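Local coordinates for protein DraIII (Deinococcus radiophilus, PDB 4L0K) that acts as a type II restriction endonuclease, probably cutting double-stranded DNA at a specific recognition sequence through a His-Me finger nuclease domain, at residues Pro36-Leu41 with Ala50-Asp55; Arg76-Leu81 with Glu88-Asp93; Leu92-Leu97 with Lys104-Ala109; Lys121-Ala126 with Asn141-Phe146. All coordinates share one frame; numbering follows the deposited sequence.

Interaction 1 of 4, residues Pro36-Leu41 with Ala50-Asp55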
# COMPACT_ATOMS: atom_id res chain seq x y z
N PRO A 36 -32.69 -2.19 -6.62
CA PRO A 36 -33.59 -1.23 -7.28
C PRO A 36 -33.01 0.19 -7.33
O PRO A 36 -33.06 0.86 -8.37
CB PRO A 36 -34.85 -1.26 -6.41
CG PRO A 36 -34.41 -1.82 -5.09
CD PRO A 36 -33.32 -2.79 -5.43
N PHE A 37 -32.43 0.62 -6.21
CA PHE A 37 -31.78 1.93 -6.09
C PHE A 37 -30.59 2.14 -7.04
O PHE A 37 -30.07 3.24 -7.15
CB PHE A 37 -31.35 2.16 -4.64
CG PHE A 37 -30.50 1.05 -4.08
CD1 PHE A 37 -31.09 -0.12 -3.60
CD2 PHE A 37 -29.12 1.16 -4.03
CE1 PHE A 37 -30.32 -1.14 -3.09
CE2 PHE A 37 -28.35 0.13 -3.52
CZ PHE A 37 -28.95 -1.02 -3.05
N LEU A 38 -30.16 1.08 -7.73
CA LEU A 38 -29.09 1.21 -8.72
C LEU A 38 -29.56 1.23 -10.17
O LEU A 38 -28.75 1.46 -11.09
CB LEU A 38 -28.02 0.14 -8.52
CG LEU A 38 -27.00 0.48 -7.42
CD1 LEU A 38 -26.17 -0.71 -7.07
CD2 LEU A 38 -26.13 1.64 -7.87
N VAL A 39 -30.87 1.03 -10.40
CA VAL A 39 -31.35 0.90 -11.78
C VAL A 39 -30.95 2.11 -12.64
O VAL A 39 -30.23 1.95 -13.64
CB VAL A 39 -32.88 0.61 -11.86
CG1 VAL A 39 -33.37 0.70 -13.30
CG2 VAL A 39 -33.19 -0.78 -11.30
N SER A 40 -31.36 3.30 -12.24
CA SER A 40 -30.97 4.52 -12.96
C SER A 40 -29.46 4.64 -13.11
O SER A 40 -28.97 4.97 -14.21
CB SER A 40 -31.52 5.76 -12.27
OG SER A 40 -32.93 5.71 -12.20
N LEU A 41 -28.71 4.34 -12.05
CA LEU A 41 -27.26 4.49 -12.15
C LEU A 41 -26.71 3.51 -13.20
O LEU A 41 -25.84 3.89 -14.01
CB LEU A 41 -26.57 4.35 -10.79
CG LEU A 41 -25.14 4.92 -10.75
CD1 LEU A 41 -25.17 6.42 -11.06
CD2 LEU A 41 -24.52 4.68 -9.40
N ALA A 50 -21.73 -1.06 -11.32
CA ALA A 50 -21.10 -2.38 -11.13
C ALA A 50 -20.00 -2.33 -10.07
O ALA A 50 -19.86 -3.27 -9.29
CB ALA A 50 -20.57 -2.95 -12.45
N LYS A 51 -19.23 -1.25 -10.04
CA LYS A 51 -18.20 -1.11 -9.03
C LYS A 51 -18.79 -0.98 -7.62
O LYS A 51 -18.27 -1.54 -6.67
CB LYS A 51 -17.22 0.03 -9.34
CG LYS A 51 -16.06 -0.38 -10.25
CD LYS A 51 -15.04 0.74 -10.44
CE LYS A 51 -15.16 1.40 -11.81
NZ LYS A 51 -14.39 0.65 -12.85
N ILE A 52 -19.89 -0.24 -7.50
CA ILE A 52 -20.61 -0.18 -6.22
C ILE A 52 -21.08 -1.58 -5.76
O ILE A 52 -20.77 -2.01 -4.64
CB ILE A 52 -21.81 0.81 -6.26
CG1 ILE A 52 -21.28 2.24 -6.21
CG2 ILE A 52 -22.78 0.54 -5.11
CD1 ILE A 52 -22.28 3.30 -6.61
N VAL A 53 -21.79 -2.30 -6.63
CA VAL A 53 -22.15 -3.68 -6.29
C VAL A 53 -20.93 -4.54 -5.87
O VAL A 53 -20.93 -5.12 -4.79
CB VAL A 53 -22.96 -4.40 -7.40
CG1 VAL A 53 -23.08 -5.90 -7.11
CG2 VAL A 53 -24.33 -3.77 -7.54
N ARG A 54 -19.89 -4.58 -6.71
CA ARG A 54 -18.67 -5.35 -6.39
C ARG A 54 -18.02 -4.97 -5.05
O ARG A 54 -17.73 -5.85 -4.23
CB ARG A 54 -17.65 -5.22 -7.53
CG ARG A 54 -16.31 -5.90 -7.28
CD ARG A 54 -15.20 -4.88 -7.02
NE ARG A 54 -14.59 -4.40 -8.25
CZ ARG A 54 -13.98 -3.23 -8.41
NH1 ARG A 54 -13.87 -2.35 -7.42
NH2 ARG A 54 -13.47 -2.93 -9.60
N ASP A 55 -17.79 -3.68 -4.82
CA ASP A 55 -17.17 -3.24 -3.56
C ASP A 55 -18.07 -3.53 -2.37
O ASP A 55 -17.58 -3.81 -1.29
CB ASP A 55 -16.83 -1.74 -3.59
CG ASP A 55 -15.69 -1.43 -4.52
OD1 ASP A 55 -15.10 -2.39 -5.06
OD2 ASP A 55 -15.36 -0.23 -4.68

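Interaction 2 of 4, residues Arg76-Leu81 with Glu88-Asp93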
# COMPACT_ATOMS: atom_id res chain seq x y z
N ARG A 76 -18.62 -11.50 0.12
CA ARG A 76 -18.26 -11.34 1.53
C ARG A 76 -19.21 -12.14 2.43
O ARG A 76 -18.84 -12.55 3.52
CB ARG A 76 -18.30 -9.86 1.93
CG ARG A 76 -17.23 -8.99 1.25
CD ARG A 76 -17.53 -7.52 1.48
NE ARG A 76 -16.38 -6.64 1.24
CZ ARG A 76 -15.55 -6.21 2.19
NH1 ARG A 76 -15.71 -6.59 3.45
NH2 ARG A 76 -14.55 -5.41 1.87
N TYR A 77 -20.43 -12.36 1.96
CA TYR A 77 -21.40 -13.15 2.72
C TYR A 77 -21.27 -14.65 2.43
O TYR A 77 -22.09 -15.45 2.89
CB TYR A 77 -22.83 -12.65 2.51
CG TYR A 77 -23.24 -12.43 1.07
CD1 TYR A 77 -23.55 -13.51 0.23
CD2 TYR A 77 -23.34 -11.14 0.54
CE1 TYR A 77 -23.94 -13.30 -1.09
CE2 TYR A 77 -23.73 -10.92 -0.77
CZ TYR A 77 -24.03 -12.01 -1.59
OH TYR A 77 -24.41 -11.80 -2.90
N VAL A 78 -20.24 -15.01 1.68
CA VAL A 78 -19.81 -16.39 1.53
C VAL A 78 -18.51 -16.57 2.34
O VAL A 78 -18.27 -17.62 2.94
CB VAL A 78 -19.57 -16.76 0.04
CG1 VAL A 78 -18.63 -17.97 -0.09
CG2 VAL A 78 -20.90 -17.03 -0.68
N ALA A 79 -17.69 -15.52 2.36
CA ALA A 79 -16.43 -15.52 3.10
C ALA A 79 -16.63 -15.54 4.62
O ALA A 79 -15.68 -15.71 5.37
CB ALA A 79 -15.58 -14.33 2.70
N ILE A 80 -17.88 -15.36 5.05
CA ILE A 80 -18.25 -15.44 6.46
C ILE A 80 -18.69 -16.85 6.89
O ILE A 80 -18.70 -17.16 8.07
CB ILE A 80 -19.38 -14.43 6.77
CG1 ILE A 80 -19.38 -14.03 8.25
CG2 ILE A 80 -20.74 -14.98 6.32
CD1 ILE A 80 -20.42 -12.98 8.59
N LEU A 81 -19.03 -17.69 5.92
CA LEU A 81 -19.50 -19.05 6.21
C LEU A 81 -18.37 -19.96 6.70
O LEU A 81 -17.21 -19.82 6.27
CB LEU A 81 -20.18 -19.64 4.99
CG LEU A 81 -21.37 -18.81 4.50
CD1 LEU A 81 -21.89 -19.28 3.15
CD2 LEU A 81 -22.50 -18.80 5.53
N GLU A 88 -19.08 -28.22 1.76
CA GLU A 88 -20.23 -29.04 1.38
C GLU A 88 -21.16 -28.37 0.38
O GLU A 88 -21.71 -29.04 -0.50
CB GLU A 88 -21.01 -29.47 2.63
CG GLU A 88 -22.00 -30.58 2.38
CD GLU A 88 -23.43 -30.14 2.61
OE1 GLU A 88 -24.34 -30.98 2.47
OE2 GLU A 88 -23.63 -28.95 2.92
N LYS A 89 -21.34 -27.05 0.49
CA LYS A 89 -22.36 -26.36 -0.30
C LYS A 89 -21.81 -25.51 -1.44
O LYS A 89 -22.57 -25.05 -2.29
CB LYS A 89 -23.28 -25.54 0.61
N PHE A 90 -20.50 -25.30 -1.45
CA PHE A 90 -19.86 -24.42 -2.43
C PHE A 90 -18.62 -25.07 -3.01
O PHE A 90 -18.01 -24.55 -3.94
CB PHE A 90 -19.47 -23.07 -1.80
CG PHE A 90 -20.64 -22.18 -1.50
CD1 PHE A 90 -21.16 -21.35 -2.48
CD2 PHE A 90 -21.22 -22.17 -0.25
CE1 PHE A 90 -22.25 -20.53 -2.22
CE2 PHE A 90 -22.31 -21.35 0.03
CZ PHE A 90 -22.83 -20.53 -0.96
N ASN A 91 -18.25 -26.22 -2.44
CA ASN A 91 -17.03 -26.93 -2.80
C ASN A 91 -15.80 -26.03 -2.73
O ASN A 91 -15.18 -25.72 -3.74
CB ASN A 91 -17.15 -27.59 -4.17
CG ASN A 91 -17.99 -28.84 -4.13
OD1 ASN A 91 -17.82 -29.70 -3.26
ND2 ASN A 91 -18.93 -28.96 -5.06
N LEU A 92 -15.48 -25.63 -1.51
CA LEU A 92 -14.32 -24.82 -1.21
C LEU A 92 -13.61 -25.50 -0.06
O LEU A 92 -14.13 -25.53 1.07
CB LEU A 92 -14.77 -23.42 -0.78
CG LEU A 92 -13.98 -22.16 -1.15
CD1 LEU A 92 -12.49 -22.46 -1.27
CD2 LEU A 92 -14.55 -21.54 -2.42
N ASP A 93 -12.46 -26.10 -0.32
CA ASP A 93 -11.71 -26.73 0.76
C ASP A 93 -10.72 -25.73 1.35
O ASP A 93 -9.59 -25.60 0.88
CB ASP A 93 -11.01 -28.01 0.28
CG ASP A 93 -10.09 -28.60 1.33
OD1 ASP A 93 -10.28 -28.34 2.54
OD2 ASP A 93 -9.15 -29.34 0.95

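Interaction 3 of 4, residues Leu92-Leu97 with Lys104-Ala109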
# COMPACT_ATOMS: atom_id res chain seq x y z
N LEU A 92 -15.48 -25.63 -1.51
CA LEU A 92 -14.32 -24.82 -1.21
C LEU A 92 -13.61 -25.50 -0.06
O LEU A 92 -14.13 -25.53 1.07
CB LEU A 92 -14.77 -23.42 -0.78
CG LEU A 92 -13.98 -22.16 -1.15
CD1 LEU A 92 -12.49 -22.46 -1.27
CD2 LEU A 92 -14.55 -21.54 -2.42
N ASP A 93 -12.46 -26.10 -0.32
CA ASP A 93 -11.71 -26.73 0.76
C ASP A 93 -10.72 -25.73 1.35
O ASP A 93 -9.59 -25.60 0.88
CB ASP A 93 -11.01 -28.01 0.28
CG ASP A 93 -10.09 -28.60 1.33
OD1 ASP A 93 -10.28 -28.34 2.54
OD2 ASP A 93 -9.15 -29.34 0.95
N MET A 94 -11.16 -25.04 2.39
CA MET A 94 -10.37 -23.99 3.01
C MET A 94 -9.07 -24.54 3.57
O MET A 94 -8.06 -23.83 3.62
CB MET A 94 -11.17 -23.29 4.11
CG MET A 94 -12.36 -22.49 3.61
SD MET A 94 -11.92 -20.99 2.72
CE MET A 94 -11.04 -20.09 3.99
N GLN A 95 -9.10 -25.80 3.99
CA GLN A 95 -7.91 -26.45 4.52
C GLN A 95 -6.85 -26.69 3.46
O GLN A 95 -5.67 -26.87 3.78
CB GLN A 95 -8.27 -27.76 5.22
CG GLN A 95 -8.80 -27.56 6.61
CD GLN A 95 -9.40 -28.82 7.19
OE1 GLN A 95 -8.70 -29.79 7.45
NE2 GLN A 95 -10.72 -28.80 7.39
N SER A 96 -7.25 -26.68 2.19
CA SER A 96 -6.28 -26.78 1.10
C SER A 96 -5.48 -25.48 0.97
O SER A 96 -4.25 -25.50 0.93
CB SER A 96 -6.97 -27.14 -0.23
OG SER A 96 -7.51 -26.00 -0.88
N LEU A 97 -6.19 -24.35 0.93
CA LEU A 97 -5.56 -23.03 0.79
C LEU A 97 -4.56 -22.79 1.91
O LEU A 97 -4.73 -23.32 3.01
CB LEU A 97 -6.63 -21.93 0.81
CG LEU A 97 -7.87 -22.18 -0.07
CD1 LEU A 97 -8.85 -21.02 0.02
CD2 LEU A 97 -7.49 -22.45 -1.53
N LYS A 104 -7.02 -13.83 5.13
CA LYS A 104 -7.52 -12.69 4.37
C LYS A 104 -8.99 -12.85 3.95
O LYS A 104 -9.79 -11.87 4.00
CB LYS A 104 -6.60 -12.39 3.18
CG LYS A 104 -5.42 -11.51 3.58
CD LYS A 104 -4.20 -11.73 2.71
CE LYS A 104 -3.00 -11.01 3.30
NZ LYS A 104 -1.76 -11.25 2.51
N ILE A 105 -9.36 -14.08 3.56
CA ILE A 105 -10.76 -14.38 3.26
C ILE A 105 -11.66 -14.02 4.46
O ILE A 105 -12.67 -13.33 4.30
CB ILE A 105 -10.98 -15.84 2.85
CG1 ILE A 105 -10.49 -16.07 1.42
CG2 ILE A 105 -12.45 -16.20 2.90
CD1 ILE A 105 -10.36 -17.54 1.06
N ARG A 106 -11.27 -14.46 5.66
CA ARG A 106 -12.05 -14.14 6.86
C ARG A 106 -12.03 -12.65 7.18
O ARG A 106 -12.99 -12.11 7.73
CB ARG A 106 -11.53 -14.92 8.07
CG ARG A 106 -11.65 -16.45 7.92
CD ARG A 106 -12.90 -16.88 7.14
NE ARG A 106 -13.15 -18.31 7.28
CZ ARG A 106 -14.25 -18.91 6.83
NH1 ARG A 106 -15.17 -18.20 6.20
NH2 ARG A 106 -14.43 -20.20 7.00
N GLU A 107 -10.93 -11.99 6.83
CA GLU A 107 -10.75 -10.57 7.10
C GLU A 107 -11.79 -9.79 6.34
O GLU A 107 -12.25 -8.76 6.82
CB GLU A 107 -9.36 -10.13 6.64
CG GLU A 107 -8.62 -9.29 7.63
CD GLU A 107 -7.26 -8.90 7.11
OE1 GLU A 107 -7.13 -7.79 6.56
OE2 GLU A 107 -6.32 -9.72 7.24
N LYS A 108 -12.16 -10.29 5.16
CA LYS A 108 -13.18 -9.60 4.36
C LYS A 108 -14.66 -10.00 4.60
O LYS A 108 -15.55 -9.54 3.87
CB LYS A 108 -12.85 -9.72 2.87
CG LYS A 108 -11.62 -8.91 2.43
CD LYS A 108 -11.78 -7.43 2.75
CE LYS A 108 -10.86 -6.56 1.89
NZ LYS A 108 -11.44 -6.27 0.55
N ALA A 109 -14.93 -10.82 5.61
CA ALA A 109 -16.30 -11.34 5.81
C ALA A 109 -17.31 -10.29 6.29
O ALA A 109 -16.97 -9.41 7.07
CB ALA A 109 -16.30 -12.53 6.78

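Interaction 4 of 4, residues Lys121-Ala126 with Asn141-Phe146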
# COMPACT_ATOMS: atom_id res chain seq x y z
N LYS A 121 -25.50 2.86 0.76
CA LYS A 121 -24.78 4.04 1.24
C LYS A 121 -23.97 4.64 0.13
O LYS A 121 -24.00 5.84 -0.10
CB LYS A 121 -23.86 3.65 2.39
CG LYS A 121 -22.98 4.80 2.86
CD LYS A 121 -23.80 5.95 3.44
CE LYS A 121 -22.88 7.07 3.91
NZ LYS A 121 -21.91 6.60 4.94
N LEU A 122 -23.24 3.78 -0.56
CA LEU A 122 -22.35 4.17 -1.64
C LEU A 122 -23.12 4.78 -2.81
O LEU A 122 -22.63 5.71 -3.46
CB LEU A 122 -21.54 2.95 -2.09
CG LEU A 122 -20.10 2.83 -1.62
CD1 LEU A 122 -19.77 3.73 -0.44
CD2 LEU A 122 -19.75 1.39 -1.32
N THR A 123 -24.31 4.25 -3.10
CA THR A 123 -25.17 4.87 -4.12
C THR A 123 -25.61 6.28 -3.70
O THR A 123 -25.67 7.24 -4.51
CB THR A 123 -26.43 4.02 -4.41
OG1 THR A 123 -26.05 2.66 -4.63
CG2 THR A 123 -27.16 4.56 -5.63
N TRP A 124 -25.95 6.39 -2.42
CA TRP A 124 -26.36 7.67 -1.86
C TRP A 124 -25.22 8.71 -1.97
O TRP A 124 -25.45 9.86 -2.35
CB TRP A 124 -26.82 7.48 -0.41
CG TRP A 124 -27.26 8.73 0.31
CD1 TRP A 124 -28.47 9.35 0.22
CD2 TRP A 124 -26.50 9.47 1.28
NE1 TRP A 124 -28.51 10.44 1.05
CE2 TRP A 124 -27.31 10.54 1.71
CE3 TRP A 124 -25.20 9.34 1.81
CZ2 TRP A 124 -26.87 11.49 2.65
CZ3 TRP A 124 -24.76 10.28 2.75
CH2 TRP A 124 -25.60 11.34 3.16
N LEU A 125 -24.00 8.28 -1.65
CA LEU A 125 -22.83 9.16 -1.75
C LEU A 125 -22.65 9.55 -3.19
O LEU A 125 -22.33 10.70 -3.50
CB LEU A 125 -21.55 8.44 -1.29
CG LEU A 125 -20.95 8.66 0.09
CD1 LEU A 125 -21.78 9.60 0.95
CD2 LEU A 125 -20.68 7.30 0.77
N ALA A 126 -22.83 8.57 -4.08
CA ALA A 126 -22.51 8.77 -5.50
C ALA A 126 -23.40 9.85 -6.13
O ALA A 126 -22.93 10.68 -6.92
CB ALA A 126 -22.59 7.46 -6.29
N ASN A 141 -35.88 9.31 -3.15
CA ASN A 141 -36.68 9.21 -1.94
C ASN A 141 -36.33 7.98 -1.12
O ASN A 141 -36.27 8.03 0.12
CB ASN A 141 -38.18 9.25 -2.26
CG ASN A 141 -38.59 10.60 -2.82
OD1 ASN A 141 -38.12 11.65 -2.35
ND2 ASN A 141 -39.43 10.59 -3.84
N TYR A 142 -36.10 6.88 -1.83
CA TYR A 142 -35.71 5.63 -1.21
C TYR A 142 -34.39 5.78 -0.42
O TYR A 142 -34.32 5.43 0.76
CB TYR A 142 -35.57 4.58 -2.31
CG TYR A 142 -35.03 3.24 -1.86
CD1 TYR A 142 -35.90 2.20 -1.55
CD2 TYR A 142 -33.66 3.00 -1.79
CE1 TYR A 142 -35.42 0.97 -1.17
CE2 TYR A 142 -33.17 1.77 -1.41
CZ TYR A 142 -34.06 0.76 -1.10
OH TYR A 142 -33.58 -0.47 -0.72
N LEU A 143 -33.36 6.30 -1.08
CA LEU A 143 -32.06 6.48 -0.43
C LEU A 143 -32.10 7.55 0.67
O LEU A 143 -31.52 7.35 1.75
CB LEU A 143 -30.96 6.79 -1.46
CG LEU A 143 -30.70 5.60 -2.39
CD1 LEU A 143 -29.81 5.98 -3.55
CD2 LEU A 143 -30.12 4.41 -1.62
N GLU A 144 -32.79 8.66 0.41
CA GLU A 144 -32.95 9.72 1.40
C GLU A 144 -33.66 9.24 2.65
O GLU A 144 -33.38 9.71 3.75
CB GLU A 144 -33.67 10.93 0.81
CG GLU A 144 -32.73 11.88 0.07
CD GLU A 144 -33.44 13.11 -0.44
OE1 GLU A 144 -32.75 14.08 -0.85
OE2 GLU A 144 -34.69 13.09 -0.44
N GLU A 145 -34.57 8.29 2.47
CA GLU A 145 -35.25 7.69 3.61
C GLU A 145 -34.26 6.98 4.53
O GLU A 145 -34.43 6.97 5.75
CB GLU A 145 -36.31 6.70 3.12
CG GLU A 145 -36.83 5.78 4.20
CD GLU A 145 -38.33 5.87 4.36
OE1 GLU A 145 -38.93 6.80 3.79
OE2 GLU A 145 -38.89 5.01 5.07
N PHE A 146 -33.22 6.40 3.94
CA PHE A 146 -32.21 5.68 4.71
C PHE A 146 -31.18 6.61 5.34
O PHE A 146 -30.80 6.43 6.50
CB PHE A 146 -31.49 4.66 3.84
CG PHE A 146 -32.25 3.39 3.62
CD1 PHE A 146 -33.05 3.23 2.50
CD2 PHE A 146 -32.14 2.34 4.52
CE1 PHE A 146 -33.73 2.06 2.29
CE2 PHE A 146 -32.83 1.16 4.31
CZ PHE A 146 -33.63 1.03 3.19

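Interaction 1 of 4, residues Pro36-Leu41 with Ala50-Asp55
Leu38 meets Ile52 and Val53 through methyl groups alone, and the flat group to note beside this contact is the Arg54 guanidinium, which Asp55 OD1 approaches at its edge and in its plane. That salt bridge, with Arg54 NH1 2.7 Å from Asp55 OD1 at an N-H...O angle of 161°, reaches the carboxylate on its syn side and lies within helix 46-57. Across the segments the evidence is apolar. Leu38 CD1 comes to 3.6 Å from Val53 CG2, and the same methyl stands 4.1 Å from Ile52 CG2, so one branch of the leucine serves two neighbouring residues of the helix. The two segments thus join the turn leading into helix 39-44, and its first residues, to helix 46-57, two consecutive helices of a largely helical region lying near the hairpin 179-183/194-198 expected of the His-Me finger clan; Asp55 OD2 is hydrogen-bonded to Thr181 OG1 on that hairpin. Farther along, the side chains of Leu41 and Ile52 cross at about a right angle, with Leu41 CD2 3.8 Å from Ile52 CD1. Leu41 gets there with CG turned opposite its backbone N (chi1 -162°). Thr123 of helix 112-126 also touches Leu38 and Ile52.

Interaction 2 of 4, residues Arg76-Leu81 with Glu88-Asp93
Phe90 reaches back to Val78 and Leu81, and the far end of its ring does the touching. Its CG lies opposite the carbonyl carbon (chi1 -72°), a setting that carries the ring out from the end of helix 83-89, where Phe90 is the first residue to leave helical backbone angles. Val78 CG2 stands 4.0 Å from Phe90 CZ and 4.1 Å from Phe90 CE1; on the same side of the ring plane, Leu81 CD1 is 3.8 Å from Phe90 CE2. Both methyls approach the ring obliquely. Of the two Val78 branches, with CG1 opposite the backbone N (chi1 158°), it is CG2 that faces the ring. The Leu81 side chain lies at about a right angle to that of Phe90. The two aliphatic residues are brought to one side by a type I beta turn from Val78 to Leu81, marked by the bond of Leu81 N to Val78 O at 3.1 Å. The contact buries 120 Å² in all. Leu86 of the intervening helix 83-89 touches both Val78 and Leu81, and His17, in the loop leading to strand 20-21, meets the Phe90 ring with the planes about 50° apart.

Interaction 3 of 4, residues Leu92-Leu97 with Lys104-Ala109
Met94 and Ile105 reach toward each other tip to tip, ending with Met94 CE 3.9 Å from Ile105 CD1. The sulfur follows closely, Met94 SD lying 4.1 Å from the same Ile105 CD1. Leu97 comes in differently, at about a right angle to the isoleucine, and its CD1 is 3.9 Å from Ile105 CD1; a single terminal methyl therefore receives two side chains from the opposing segment. The methionine chain is bent at both of its outer torsions (chi2 -71°, chi3 -61°), a folded shape that brings CE over one face of the Arg106 guanidinium as well, offset toward its rim and 4.3 Å from Arg106 NE. In the fold, the connection between helices 83-89 and 99-107 sends Met94 and Leu97 along the second helix to its C-terminal part. The polar end of Arg106 is held by residues that lead into helix 83-89: NH1 by the carbonyl oxygens of Leu81 and Ala79, NH2 in a salt bridge with Asp83. The bend before Leu97 is fixed by Asp93 O, which accepts from Ser96 N at 2.9 Å and from Ser96 OG at 2.8 Å; the hydroxyl bond lies in the carbonyl plane with a C=O...OG angle of 157°.

Interaction 4 of 4, residues Lys121-Ala126 with Asn141-Phe146
Lys121 NZ, on the helix that sends Thr123 and Trp124 against Leu143, is gripped by two carbonyl oxygens, those of Ala191 and Val194. The contact itself is made farther along, on the side facing helix 137-147. Trp124 stands with CG opposite its backbone N (chi1 179°), which swings the indole toward the other helix. There Trp124 CD1 lies 3.9 Å from Leu143 CB, a meeting at the edge of the ring and near its plane, while the backbone Leu143 O is 4.0 Å from the same Trp124 CD1. The two side chains slide past one another in opposite directions. Leu143 has its CG opposite the carbonyl carbon and sends CD1 away from the indole, to Thr123: Leu143 CD1 is 3.7 Å from Thr123 CG2, and these side chains lie at about a right angle. Thr123 thus offers its methyl to the partner helix, whereas its hydroxyl is bonded to Ala119 O one turn earlier. Beside the contact, Phe146 CE1 lies 3.6 Å above one face of the Tyr142 ring, toward the rim, and Leu143 CG sits at that ring's edge.

Between the short segments the helix axes approach to 9.9 Å and cross at -111°, well away from parallel packing, which agrees with a contact confined to a few residues. Trp124 NE1 is bonded to Gly148 O just past the end of helix 137-147, and the opposite flank of helix 112-126 rests Leu122 and Leu125 on strand 194-198.

From the N terminus, interaction 1 closes the eight-residue link between its segments in the pair of helices 39-44 and 46-57. After it, interaction 2 closes around helix 83-89, and interaction 3 around most of helix 99-107. These two overlap in Leu92 and Asp93, their centres about 8 Å apart, and form one outlying lobe. Interaction 4 then bridges 14 residues to join helices 112-126 and 137-147. Apart from that overlap the contacts follow in series, and none nests inside another. Interactions 1 and 4 come together in space, centres about 11 Å apart, with Phe37 CD1 3.6 Å from Tyr142 CE2; interactions 2 and 4 lie about 30 Å apart, centre to centre.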